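Xaa-Pro dipeptidase (Lactobacillus brevis, PDB 3I7M) is probably a manganese-dependent M24B metallopeptidase acting on Xaa-Pro dipeptides, represented here by its creatinase/prolidase N-terminal domain. Local coordinates at residues Gln91-His96 against Ala119-Pro124. Sequence-based numbering, arbitrary orientation.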
ATOM      1  N   GLN A  91      -4.757   8.412  -6.269  1.00 11.79           N
ATOM      2  CA  GLN A  91      -5.309   7.086  -6.578  1.00 10.64           C
ATOM      3  C   GLN A  91      -6.401   6.707  -5.569  1.00 11.77           C
ATOM      4  O   GLN A  91      -7.385   6.052  -5.918  1.00 13.01           O
ATOM      5  CB  GLN A  91      -4.212   6.024  -6.667  1.00 11.46           C
ATOM      6  CG  GLN A  91      -3.293   6.245  -7.808  1.00 11.55           C
ATOM      7  CD  GLN A  91      -3.936   6.059  -9.146  1.00 13.29           C
ATOM      8  OE1 GLN A  91      -4.769   5.203  -9.300  1.00 15.87           O
ATOM      9  NE2 GLN A  91      -3.489   6.810 -10.103  1.00 17.04           N
ATOM     10  N   VAL A  92      -6.164   6.986  -4.290  1.00 11.66           N
ATOM     11  CA  VAL A  92      -7.134   6.690  -3.239  1.00 12.54           C
ATOM     12  C   VAL A  92      -8.386   7.566  -3.396  1.00 14.14           C
ATOM     13  O   VAL A  92      -9.520   7.058  -3.347  1.00 14.30           O
ATOM     14  CB  VAL A  92      -6.466   6.834  -1.862  1.00 12.51           C
ATOM     15  CG1 VAL A  92      -7.486   6.750  -0.687  1.00 13.13           C
ATOM     16  CG2 VAL A  92      -5.347   5.795  -1.643  1.00 12.26           C
ATOM     17  N   LYS A  93      -8.170   8.852  -3.623  1.00 15.11           N
ATOM     18  CA  LYS A  93      -9.273   9.784  -3.854  1.00 17.03           C
ATOM     19  C   LYS A  93     -10.097   9.436  -5.113  1.00 16.69           C
ATOM     20  O   LYS A  93     -11.359   9.514  -5.062  1.00 17.85           O
ATOM     21  CB  LYS A  93      -8.730  11.236  -3.799  1.00 16.98           C
ATOM     22  CG  LYS A  93      -8.217  11.632  -2.362  1.00 19.29           C
ATOM     23  CD  LYS A  93      -7.371  12.904  -2.360  1.00 24.05           C
ATOM     24  CE  LYS A  93      -6.795  13.238  -0.992  1.00 24.48           C
ATOM     25  NZ  LYS A  93      -6.000  14.520  -1.018  1.00 29.13           N
ATOM     26  N   GLN A  94      -9.463   8.930  -6.170  1.00 16.70           N
ATOM     27  CA  GLN A  94     -10.175   8.463  -7.391  1.00 18.18           C
ATOM     28  C   GLN A  94     -11.079   7.284  -7.116  1.00 16.66           C
ATOM     29  O   GLN A  94     -12.085   7.069  -7.839  1.00 17.87           O
ATOM     30  CB  GLN A  94      -9.178   8.013  -8.441  1.00 19.06           C
ATOM     31  CG  GLN A  94      -8.438   9.107  -9.092  1.00 24.09           C
ATOM     32  CD  GLN A  94      -7.356   8.594 -10.049  1.00 29.85           C
ATOM     33  OE1 GLN A  94      -7.404   7.445 -10.545  1.00 34.00           O
ATOM     34  NE2 GLN A  94      -6.393   9.447 -10.322  1.00 33.34           N
ATOM     35  N   ARG A  95     -10.746   6.518  -6.058  1.00 15.44           N
ATOM     36  CA  ARG A  95     -11.460   5.320  -5.687  1.00 14.80           C
ATOM     37  C   ARG A  95     -12.514   5.646  -4.622  1.00 15.62           C
ATOM     38  O   ARG A  95     -13.099   4.751  -4.017  1.00 15.55           O
ATOM     39  CB  ARG A  95     -10.464   4.253  -5.190  1.00 13.72           C
ATOM     40  CG  ARG A  95      -9.745   3.653  -6.344  1.00 12.91           C
ATOM     41  CD  ARG A  95      -8.584   2.781  -5.864  1.00 14.45           C
ATOM     42  NE  ARG A  95      -7.983   2.004  -6.915  1.00 11.99           N
ATOM     43  CZ  ARG A  95      -7.136   2.484  -7.816  1.00 11.04           C
ATOM     44  NH1 ARG A  95      -6.746   3.766  -7.797  1.00 13.31           N
ATOM     45  NH2 ARG A  95      -6.596   1.657  -8.712  1.00 11.47           N
ATOM     46  N   HIS A  96     -12.769   6.935  -4.451  1.00 16.79           N
ATOM     47  CA  HIS A  96     -13.832   7.441  -3.571  1.00 17.97           C
ATOM     48  C   HIS A  96     -13.629   7.129  -2.119  1.00 17.28           C
ATOM     49  O   HIS A  96     -14.602   6.950  -1.364  1.00 17.86           O
ATOM     50  CB  HIS A  96     -15.202   6.972  -4.079  1.00 18.81           C
ATOM     51  CG  HIS A  96     -15.397   7.198  -5.548  1.00 23.13           C
ATOM     52  ND1 HIS A  96     -15.448   8.462  -6.101  1.00 28.08           N
ATOM     53  CD2 HIS A  96     -15.465   6.331  -6.587  1.00 28.27           C
ATOM     54  CE1 HIS A  96     -15.578   8.363  -7.412  1.00 28.72           C
ATOM     55  NE2 HIS A  96     -15.588   7.081  -7.733  1.00 30.14           N
ATOM     56  N   ALA A 119      -0.279  13.401   5.498  1.00  9.24           N
ATOM     57  CA  ALA A 119      -0.431  14.827   5.101  1.00  9.05           C
ATOM     58  C   ALA A 119      -1.296  15.002   3.895  1.00 10.50           C
ATOM     59  O   ALA A 119      -1.835  16.090   3.703  1.00 11.71           O
ATOM     60  CB  ALA A 119       0.927  15.459   4.875  1.00 11.36           C
ATOM     61  N   GLN A 120      -1.490  13.988   3.096  1.00  9.93           N
ATOM     62  CA  GLN A 120      -2.260  14.122   1.846  1.00 10.41           C
ATOM     63  C   GLN A 120      -3.749  13.950   2.046  1.00 13.70           C
ATOM     64  O   GLN A 120      -4.502  14.180   1.104  1.00 14.97           O
ATOM     65  CB  GLN A 120      -1.734  13.105   0.855  1.00 11.64           C
ATOM     66  CG  GLN A 120      -0.335  13.386   0.462  1.00 11.43           C
ATOM     67  CD  GLN A 120      -0.157  14.635  -0.433  1.00 10.53           C
ATOM     68  OE1 GLN A 120      -1.019  14.930  -1.274  1.00 15.65           O
ATOM     69  NE2 GLN A 120       0.895  15.383  -0.204  1.00 16.80           N
ATOM     70  N   PHE A 121      -4.171  13.543   3.242  1.00 12.72           N
ATOM     71  CA  PHE A 121      -5.567  13.233   3.570  1.00 13.73           C
ATOM     72  C   PHE A 121      -6.114  14.155   4.631  1.00 15.44           C
ATOM     73  O   PHE A 121      -5.336  14.719   5.396  1.00 15.36           O
ATOM     74  CB  PHE A 121      -5.708  11.793   3.998  1.00 13.53           C
ATOM     75  CG  PHE A 121      -5.255  10.826   2.945  1.00 14.69           C
ATOM     76  CD1 PHE A 121      -4.152  10.030   3.170  1.00 14.47           C
ATOM     77  CD2 PHE A 121      -5.943  10.698   1.756  1.00 13.37           C
ATOM     78  CE1 PHE A 121      -3.734   9.159   2.226  1.00 15.18           C
ATOM     79  CE2 PHE A 121      -5.503   9.783   0.834  1.00 15.26           C
ATOM     80  CZ  PHE A 121      -4.417   9.018   1.100  1.00 13.34           C
ATOM     81  N   SER A 122      -7.431  14.315   4.702  1.00 17.31           N
ATOM     82  CA  SER A 122      -7.929  15.381   5.578  1.00 18.19           C
ATOM     83  C   SER A 122      -7.787  15.083   7.059  1.00 17.71           C
ATOM     84  O   SER A 122      -7.338  15.937   7.818  1.00 17.65           O
ATOM     85  CB  SER A 122      -9.348  15.770   5.253  1.00 19.67           C
ATOM     86  OG  SER A 122     -10.093  14.643   4.939  1.00 24.59           O
ATOM     87  N   ALA A 123      -8.121  13.874   7.489  1.00 15.18           N
ATOM     88  CA  ALA A 123      -7.962  13.553   8.917  1.00 15.30           C
ATOM     89  C   ALA A 123      -7.923  12.054   9.119  1.00 15.63           C
ATOM     90  O   ALA A 123      -8.806  11.446   9.695  1.00 16.20           O
ATOM     91  CB  ALA A 123      -9.022  14.191   9.802  1.00 14.90           C
ATOM     92  N   PRO A 124      -6.866  11.442   8.648  1.00 13.05           N
ATOM     93  CA  PRO A 124      -6.714   9.986   8.822  1.00 12.17           C
ATOM     94  C   PRO A 124      -6.224   9.635  10.228  1.00 13.24           C
ATOM     95  O   PRO A 124      -5.716  10.512  10.941  1.00 15.06           O
ATOM     96  CB  PRO A 124      -5.617   9.646   7.803  1.00 13.85           C
ATOM     97  CG  PRO A 124      -4.764  10.917   7.798  1.00 12.87           C
ATOM     98  CD  PRO A 124      -5.694  12.028   7.946  1.00 13.69           C
TER
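Val92 and Lys93 approach the Phe121 ring obliquely, at the neighbouring atoms CE2 and CD2. Val92 CG1 lies 3.9 Å from Phe121 CE2. Lys93 CE lies 3.8 Å from Phe121 CD2, the ring atom bonded to CE2. The contact joins the C-terminal end of helix 84-94 to the loop between helix 111-118 and strand 125-129, within the creatinase/prolidase N-terminal domain. The helix ends in a Schellman motif, with His96 at positive phi as its C-prime residue and His96 N bonded to Lys93 O.

Val92 and Phe121 are both buried, and their side chains cross at about a right angle. CG1 of Val92 stands anti to the backbone N (chi1 171°), which brings this branch to the ring. Met20 of strand 20-23 touches both residues, and Ala89 and Pro99 also pack on Phe121. The ring thus touches both helix 84-94 and strand 20-23 of the sheet.

The guanidinium of Arg95 bonds within its own helix end. Gln91 O lies at its edge, in the guanidinium plane, 3.0 Å from Arg95 NH1. The same NH1 also donates to Gln91 OE1 at 2.9 Å. The two bonds from NH1 help hold the group against the helix, and Phe49 and Phe55 touch the Arg95 side chain.

Lys93 supplies the polar link. Its chain is extended beyond CG (chi3 -176°), which carries NZ past the ring to the loop backbone. The aliphatic part covers part of Phe121 while the ammonium goes on to the backbone. Gln120 itself turns toward the helix and packs on Trp85, Ala86 and Ala89. Lys93 NZ donates to Gln120 O at 2.6 Å, nearly in line with the carbonyl bond, at a C=O...N angle of 175°.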